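Local atomic coordinates of CEL44C (Paenibacillus polymyxa, PDB entry 2YIH), a protein that hydrolyses internal beta-1,4-glucosidic linkages in xyloglucan and cellulose, this chain being the glycoside hydrolase family 44 part of a longer enzyme. Residues P25-N31 / M40-R44; L110-G114 / R211-L215. The protein carries 8 engineered substitutions. All coordinates share one frame; numbering follows the deposited sequence.

Contact 1: residues P25-N31 / M40-R44; sequences PYIYGTN and MAARR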
ATOM      1  N   PRO A  25       6.239  -7.096   7.936  1.00  9.11           N
ATOM      2  CA  PRO A  25       5.330  -8.011   7.245  1.00  9.19           C
ATOM      3  C   PRO A  25       4.217  -7.239   6.592  1.00  8.90           C
ATOM      4  O   PRO A  25       3.542  -7.778   5.725  1.00  8.59           O
ATOM      5  CB  PRO A  25       4.761  -8.906   8.378  1.00  9.56           C
ATOM      6  CG  PRO A  25       5.138  -8.256   9.642  1.00 10.28           C
ATOM      7  CD  PRO A  25       6.341  -7.373   9.374  1.00  9.44           C
ATOM      8  N   TYR A  26       4.003  -5.981   6.992  1.00  8.53           N
ATOM      9  CA  TYR A  26       2.840  -5.264   6.404  1.00  8.44           C
ATOM     10  C   TYR A  26       3.066  -4.764   4.981  1.00  8.70           C
ATOM     11  O   TYR A  26       2.138  -4.183   4.375  1.00  7.81           O
ATOM     12  CB  TYR A  26       2.387  -4.094   7.273  1.00  8.90           C
ATOM     13  CG  TYR A  26       2.222  -4.464   8.720  1.00  9.55           C
ATOM     14  CD1 TYR A  26       1.516  -5.624   9.094  1.00 10.00           C
ATOM     15  CD2 TYR A  26       2.795  -3.681   9.716  1.00 10.22           C
ATOM     16  CE1 TYR A  26       1.416  -5.980  10.449  1.00 10.95           C
ATOM     17  CE2 TYR A  26       2.644  -4.002  11.059  1.00 11.38           C
ATOM     18  CZ  TYR A  26       1.950  -5.148  11.400  1.00 11.82           C
ATOM     19  OH  TYR A  26       1.839  -5.486  12.735  1.00 13.02           O
ATOM     20  N   ILE A  27       4.255  -5.023   4.422  1.00  8.44           N
ATOM     21  CA  ILE A  27       4.444  -4.818   2.983  1.00  9.31           C
ATOM     22  C   ILE A  27       3.690  -5.863   2.146  1.00  9.45           C
ATOM     23  O   ILE A  27       3.508  -5.697   0.929  1.00  9.42           O
ATOM     24  CB  ILE A  27       5.909  -4.706   2.570  1.00  9.69           C
ATOM     25  CG1 ILE A  27       6.664  -6.018   2.837  1.00 10.62           C
ATOM     26  CG2 ILE A  27       6.556  -3.513   3.280  1.00 10.40           C
ATOM     27  CD1 ILE A  27       7.153  -6.677   1.618  1.00 11.64           C
ATOM     28  N   TYR A  28       3.299  -6.968   2.783  1.00  8.56           N
ATOM     29  CA  TYR A  28       2.390  -7.925   2.147  1.00  8.78           C
ATOM     30  C   TYR A  28       0.942  -7.561   2.455  1.00  8.83           C
ATOM     31  O   TYR A  28       0.290  -8.154   3.348  1.00  9.39           O
ATOM     32  CB  TYR A  28       2.727  -9.356   2.617  1.00  8.36           C
ATOM     33  CG  TYR A  28       4.233  -9.654   2.502  1.00  8.20           C
ATOM     34  CD1 TYR A  28       4.826  -9.868   1.258  1.00  8.18           C
ATOM     35  CD2 TYR A  28       5.042  -9.704   3.637  1.00  8.09           C
ATOM     36  CE1 TYR A  28       6.220 -10.055   1.127  1.00  8.28           C
ATOM     37  CE2 TYR A  28       6.445  -9.960   3.527  1.00  8.18           C
ATOM     38  CZ  TYR A  28       7.012 -10.139   2.271  1.00  8.38           C
ATOM     39  OH  TYR A  28       8.380 -10.381   2.147  1.00  8.22           O
ATOM     40  N   GLY A  29       0.437  -6.583   1.727  1.00  8.85           N
ATOM     41  CA  GLY A  29      -0.818  -5.992   2.121  1.00  8.62           C
ATOM     42  C   GLY A  29      -1.658  -5.693   0.919  1.00  8.29           C
ATOM     43  O   GLY A  29      -1.150  -5.559  -0.195  1.00  8.87           O
ATOM     44  N   THR A  30      -2.950  -5.513   1.153  1.00  8.37           N
ATOM     45  CA  THR A  30      -3.821  -5.231   0.024  1.00  9.06           C
ATOM     46  C   THR A  30      -4.962  -4.313   0.429  1.00  8.42           C
ATOM     47  O   THR A  30      -5.176  -4.053   1.624  1.00  8.23           O
ATOM     48  CB  THR A  30      -4.348  -6.547  -0.619  1.00  9.62           C
ATOM     49  OG1 THR A  30      -4.942  -6.240  -1.906  1.00 11.05           O
ATOM     50  CG2 THR A  30      -5.374  -7.224   0.330  1.00  9.73           C
ATOM     51  N   ASN A  31      -5.638  -3.789  -0.594  1.00  8.06           N
ATOM     52  CA  ASN A  31      -6.906  -3.093  -0.433  1.00  8.27           C
ATOM     53  C   ASN A  31      -8.020  -4.103  -0.631  1.00  8.26           C
ATOM     54  O   ASN A  31      -8.462  -4.724   0.333  1.00  8.90           O
ATOM     55  CB  ASN A  31      -6.986  -1.934  -1.442  1.00  7.73           C
ATOM     56  CG  ASN A  31      -6.203  -0.739  -0.963  1.00  8.21           C
ATOM     57  OD1 ASN A  31      -6.694   0.014  -0.117  1.00  8.33           O
ATOM     58  ND2 ASN A  31      -4.967  -0.584  -1.444  1.00  7.81           N
ATOM     59  N   MET A  40      -1.797 -12.626   3.229  1.00  8.96           N
ATOM     60  CA  MET A  40      -1.518 -11.216   3.491  1.00  8.72           C
ATOM     61  C   MET A  40      -1.292 -11.001   4.992  1.00  8.40           C
ATOM     62  O   MET A  40      -1.848 -11.727   5.802  1.00  8.28           O
ATOM     63  CB  MET A  40      -2.736 -10.371   3.056  1.00  8.98           C
ATOM     64  CG  MET A  40      -2.960 -10.407   1.539  1.00  9.21           C
ATOM     65  SD  MET A  40      -1.723  -9.432   0.639  1.00  9.88           S
ATOM     66  CE  MET A  40      -2.286  -9.787  -1.034  1.00  9.24           C
ATOM     67  N   ALA A  41      -0.549  -9.951   5.336  1.00  7.86           N
ATOM     68  CA  ALA A  41      -0.367  -9.525   6.733  1.00  7.66           C
ATOM     69  C   ALA A  41      -1.048  -8.195   7.043  1.00  7.82           C
ATOM     70  O   ALA A  41      -1.120  -7.774   8.207  1.00  8.18           O
ATOM     71  CB  ALA A  41       1.200  -9.465   7.114  1.00  7.78           C
ATOM     72  N   ALA A  42      -1.549  -7.522   6.011  1.00  7.36           N
ATOM     73  CA  ALA A  42      -2.159  -6.203   6.233  1.00  7.13           C
ATOM     74  C   ALA A  42      -3.320  -5.984   5.268  1.00  6.80           C
ATOM     75  O   ALA A  42      -3.219  -6.301   4.100  1.00  6.87           O
ATOM     76  CB  ALA A  42      -1.104  -5.069   6.055  1.00  7.17           C
ATOM     77  N   ARG A  43      -4.411  -5.424   5.777  1.00  6.92           N
ATOM     78  CA  ARG A  43      -5.580  -5.097   4.945  1.00  6.75           C
ATOM     79  C   ARG A  43      -5.963  -3.648   5.171  1.00  7.08           C
ATOM     80  O   ARG A  43      -5.927  -3.179   6.314  1.00  7.64           O
ATOM     81  CB  ARG A  43      -6.749  -6.049   5.302  1.00  6.88           C
ATOM     82  CG  ARG A  43      -6.396  -7.499   4.919  1.00  6.98           C
ATOM     83  CD  ARG A  43      -7.477  -8.509   5.359  1.00  6.95           C
ATOM     84  NE  ARG A  43      -8.748  -8.352   4.636  1.00  7.59           N
ATOM     85  CZ  ARG A  43      -9.894  -8.008   5.212  1.00  7.47           C
ATOM     86  NH1 ARG A  43      -9.919  -7.615   6.484  1.00  7.83           N
ATOM     87  NH2 ARG A  43     -11.010  -8.014   4.511  1.00  8.22           N
ATOM     88  N   ARG A  44      -6.372  -2.940   4.109  1.00  7.22           N
ATOM     89  CA  ARG A  44      -6.752  -1.528   4.215  1.00  6.93           C
ATOM     90  C   ARG A  44      -8.191  -1.384   3.755  1.00  7.22           C
ATOM     91  O   ARG A  44      -8.568  -1.935   2.724  1.00  7.45           O
ATOM     92  CB  ARG A  44      -5.875  -0.687   3.289  1.00  6.95           C
ATOM     93  CG  ARG A  44      -6.340   0.787   3.122  1.00  6.69           C
ATOM     94  CD  ARG A  44      -5.226   1.551   2.433  1.00  6.39           C
ATOM     95  NE  ARG A  44      -5.551   2.979   2.238  1.00  6.52           N
ATOM     96  CZ  ARG A  44      -6.030   3.500   1.112  1.00  6.51           C
ATOM     97  NH1 ARG A  44      -6.458   2.711   0.113  1.00  6.57           N
ATOM     98  NH2 ARG A  44      -6.161   4.836   1.012  1.00  6.34           N
TER
HETATM   99  O   HOH W   1      -9.389  -0.542   0.528  1.00  8.92           O
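The R44 guanidinium is met at its edge by the N31 amide: NH1 donates to OD1 at 2.7 Å, with OD1 only 5° out of the guanidinium plane. The two flat groups stand nearly perpendicular, 88° apart, and NH1 is tilted 27° from the amide's carbonyl plane. The Y26 ring also uses an edge, where A41 O lies 3.5 Å from CD1; next to it, Y26 CB packs on A42 CB at 3.8 Å. On the Y28 ring, one face carries I27 CD1, while the backbone oxygen of Y28 takes A41 N at 2.8 Å and, more weakly, A42 N. Beyond it the chains pair as parallel strands, T30 N donating to A42 O and R44 N to T30 O. M40 bends at its second torsion and crosses T30 at about a right angle, bringing CE to 3.9 Å from T30 CB; T30 OG1 itself bonds to Q32 O.

These are the first two strands of the (beta/alpha)8 barrel. R43, on the T30 face, reaches F95 and S99 of helix 90-102 and forms a salt bridge with D33. N31 instead meets strands 353-359 and 387-390, its ND2 donating to T357 O and Y390 O. A water sits 2.8 Å from N31 OD1 and 2.7 Å from R44 O. With R44 NH1 donating to OD1 and two carbonyls accepting from ND2, the buried amide is fixed against flipping; because it is neutral, it holds the arginine by direction and would probably do little to offset its charge.

Contact 2: residues L110-G114 / R211-L215; sequences LPMAG and RSVSL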
ATOM      1  N   LEU A 110     -10.854   7.281   7.981  1.00  7.17           N
ATOM      2  CA  LEU A 110     -11.825   8.142   8.703  1.00  7.31           C
ATOM      3  C   LEU A 110     -12.068   9.333   7.801  1.00  7.42           C
ATOM      4  O   LEU A 110     -11.211   9.672   6.972  1.00  7.50           O
ATOM      5  CB  LEU A 110     -11.219   8.622  10.029  1.00  7.43           C
ATOM      6  CG  LEU A 110     -10.921   7.471  11.010  1.00  7.36           C
ATOM      7  CD1 LEU A 110     -10.355   8.058  12.290  1.00  7.67           C
ATOM      8  CD2 LEU A 110     -12.203   6.716  11.310  1.00  7.47           C
ATOM      9  N   PRO A 111     -13.243   9.974   7.930  1.00  7.55           N
ATOM     10  CA  PRO A 111     -13.590  11.032   6.947  1.00  7.90           C
ATOM     11  C   PRO A 111     -13.034  12.409   7.372  1.00  8.32           C
ATOM     12  O   PRO A 111     -13.114  12.760   8.561  1.00  8.92           O
ATOM     13  CB  PRO A 111     -15.133  11.074   7.017  1.00  7.68           C
ATOM     14  CG  PRO A 111     -15.431  10.674   8.468  1.00  7.81           C
ATOM     15  CD  PRO A 111     -14.369   9.613   8.820  1.00  7.84           C
ATOM     16  N   MET A 112     -12.587  13.209   6.401  1.00  8.60           N
ATOM     17  CA  MET A 112     -12.026  14.520   6.732  1.00  9.40           C
ATOM     18  C   MET A 112     -12.436  15.606   5.721  1.00  9.87           C
ATOM     19  O   MET A 112     -12.174  16.784   5.927  1.00 11.01           O
ATOM     20  CB  MET A 112     -10.487  14.384   6.842  1.00  9.68           C
ATOM     21  CG  MET A 112      -9.837  15.383   7.724  1.00  9.75           C
ATOM     22  SD  MET A 112      -8.052  15.134   7.874  1.00  9.57           S
ATOM     23  CE  MET A 112      -7.525  15.094   6.157  1.00  9.63           C
ATOM     24  N   ALA A 113     -13.068  15.223   4.616  1.00  9.45           N
ATOM     25  CA  ALA A 113     -13.402  16.217   3.600  1.00  9.30           C
ATOM     26  C   ALA A 113     -14.541  17.121   4.058  1.00  9.55           C
ATOM     27  O   ALA A 113     -14.682  18.243   3.545  1.00 10.08           O
ATOM     28  CB  ALA A 113     -13.724  15.536   2.228  1.00  9.25           C
ATOM     29  N   GLY A 114     -15.355  16.618   4.990  1.00  9.28           N
ATOM     30  CA  GLY A 114     -16.200  17.444   5.851  1.00  8.63           C
ATOM     31  C   GLY A 114     -17.645  16.956   5.973  1.00  8.51           C
ATOM     32  O   GLY A 114     -18.378  17.379   6.891  1.00  8.14           O
ATOM     33  N   ARG A 211      -7.108  20.449   9.162  1.00  9.45           N
ATOM     34  CA  ARG A 211      -8.096  19.367   9.233  1.00  8.61           C
ATOM     35  C   ARG A 211      -7.466  18.117   9.839  1.00  8.35           C
ATOM     36  O   ARG A 211      -8.099  17.421  10.629  1.00  8.79           O
ATOM     37  CB  ARG A 211      -8.610  19.042   7.827  1.00  8.96           C
ATOM     38  CG  ARG A 211      -9.636  20.050   7.327  1.00  9.24           C
ATOM     39  CD  ARG A 211     -10.146  19.644   5.948  1.00 10.25           C
ATOM     40  NE  ARG A 211     -11.063  20.650   5.398  1.00 11.06           N
ATOM     41  CZ  ARG A 211     -12.357  20.725   5.713  1.00 12.11           C
ATOM     42  NH1 ARG A 211     -12.885  19.868   6.583  1.00 13.01           N
ATOM     43  NH2 ARG A 211     -13.117  21.698   5.208  1.00 12.68           N
ATOM     44  N   SER A 212      -6.215  17.877   9.479  1.00  8.32           N
ATOM     45  CA  SER A 212      -5.467  16.701   9.930  1.00  8.42           C
ATOM     46  C   SER A 212      -5.179  16.745  11.423  1.00  8.54           C
ATOM     47  O   SER A 212      -5.320  15.746  12.138  1.00  8.68           O
ATOM     48  CB  SER A 212      -4.128  16.635   9.160  1.00  8.33           C
ATOM     49  OG  SER A 212      -4.370  16.380   7.770  1.00  9.46           O
ATOM     50  N   VAL A 213      -4.726  17.901  11.887  1.00  8.43           N
ATOM     51  CA  VAL A 213      -4.449  18.064  13.323  1.00  8.76           C
ATOM     52  C   VAL A 213      -5.714  17.908  14.137  1.00  8.62           C
ATOM     53  O   VAL A 213      -5.723  17.187  15.130  1.00  8.54           O
ATOM     54  CB  VAL A 213      -3.810  19.437  13.596  1.00  8.53           C
ATOM     55  CG1 VAL A 213      -3.802  19.759  15.131  1.00  8.85           C
ATOM     56  CG2 VAL A 213      -2.431  19.464  12.963  1.00  9.19           C
ATOM     57  N   SER A 214      -6.814  18.513  13.680  1.00  8.45           N
ATOM     58  CA  SER A 214      -8.085  18.374  14.411  1.00  8.86           C
ATOM     59  C   SER A 214      -8.575  16.916  14.488  1.00  8.52           C
ATOM     60  O   SER A 214      -9.018  16.457  15.540  1.00  8.27           O
ATOM     61  CB  SER A 214      -9.178  19.255  13.783  1.00  9.60           C
ATOM     62  OG  SER A 214     -10.395  19.090  14.502  1.00 11.27           O
ATOM     63  N   LEU A 215      -8.484  16.186  13.381  1.00  7.93           N
ATOM     64  CA  LEU A 215      -9.008  14.811  13.356  1.00  8.22           C
ATOM     65  C   LEU A 215      -8.056  13.904  14.166  1.00  8.47           C
ATOM     66  O   LEU A 215      -8.511  13.083  14.974  1.00  8.83           O
ATOM     67  CB  LEU A 215      -9.145  14.309  11.911  1.00  8.28           C
ATOM     68  CG  LEU A 215      -9.527  12.827  11.742  1.00  8.45           C
ATOM     69  CD1 LEU A 215     -10.767  12.441  12.550  1.00  9.10           C
ATOM     70  CD2 LEU A 215      -9.735  12.582  10.195  1.00  8.27           C
TER
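The carbonyl oxygen of R211 accepts the helical bond from L215 N at 3.0 Å, and M112 of the loop brings SD to 3.6 Å from that same oxygen. M112 carries most of the contact. Its CG stands anti to the backbone N (chi1 -154°), which sends the chain from the loop onto the helix, where CG lies 3.7 Å from L215 CD2 and 3.9 Å from R211 CB. A bend at chi3 (53°) then lays the terminal CE against S212, 3.8 Å from OG, a hydroxyl hydrogen-bonded to L208 O one helical turn earlier. R211, L215 and S212 thus line three sides of the thioether.

In the (beta/alpha)8 barrel this loop leaves the C-terminal end of the third strand, 105-110, and the helix, 205-222, belongs to the crossover from the fourth strand, 181-184, to the fifth. L184 of that fourth strand touches M112, S212 and L215 alike, so the contact closes over it. D185 OD2 accepts M112 N, and more weakly A113 N, pinning the turn.

R211 runs extended from CG to NE along the loop backbone. Its NH1 comes to 3.2 Å from M112 O, and A113 O lies over one guanidinium face, 3.7 Å from its plane and nearer the group's border than its middle. With alanine in place of R211, E207 would probably lose its salt-bridge partner at NE, and the M112 and A113 carbonyls the cationic group beside them. G114 turns the chain with a positive phi (134°), where a CB would jam against A113 O. At the other end, L110 CB meets L215 CD2, and V159 of helix 159-170 covers both leucines.

Both contacts are largely buried parts of one (beta/alpha)8 barrel, but they join different elements. Contact 1, with its centre about 7 Å from that of the chain, pairs the first two strands through backbone hydrogen bonds and adds a polar amide-guanidinium contact beside the strands that close the barrel. Contact 2, about 21 Å out, sets the loop after the third strand against an outer helix. It has no clear hydrogen bond across it and relies on methionine and leucine packing, with an arginine at its partly exposed margin. The two do not touch: their centres are about 24 Å apart and their nearest atoms about 9 Å. Strand 105-110 links them, lying beside 42-45 and leading into 110-114.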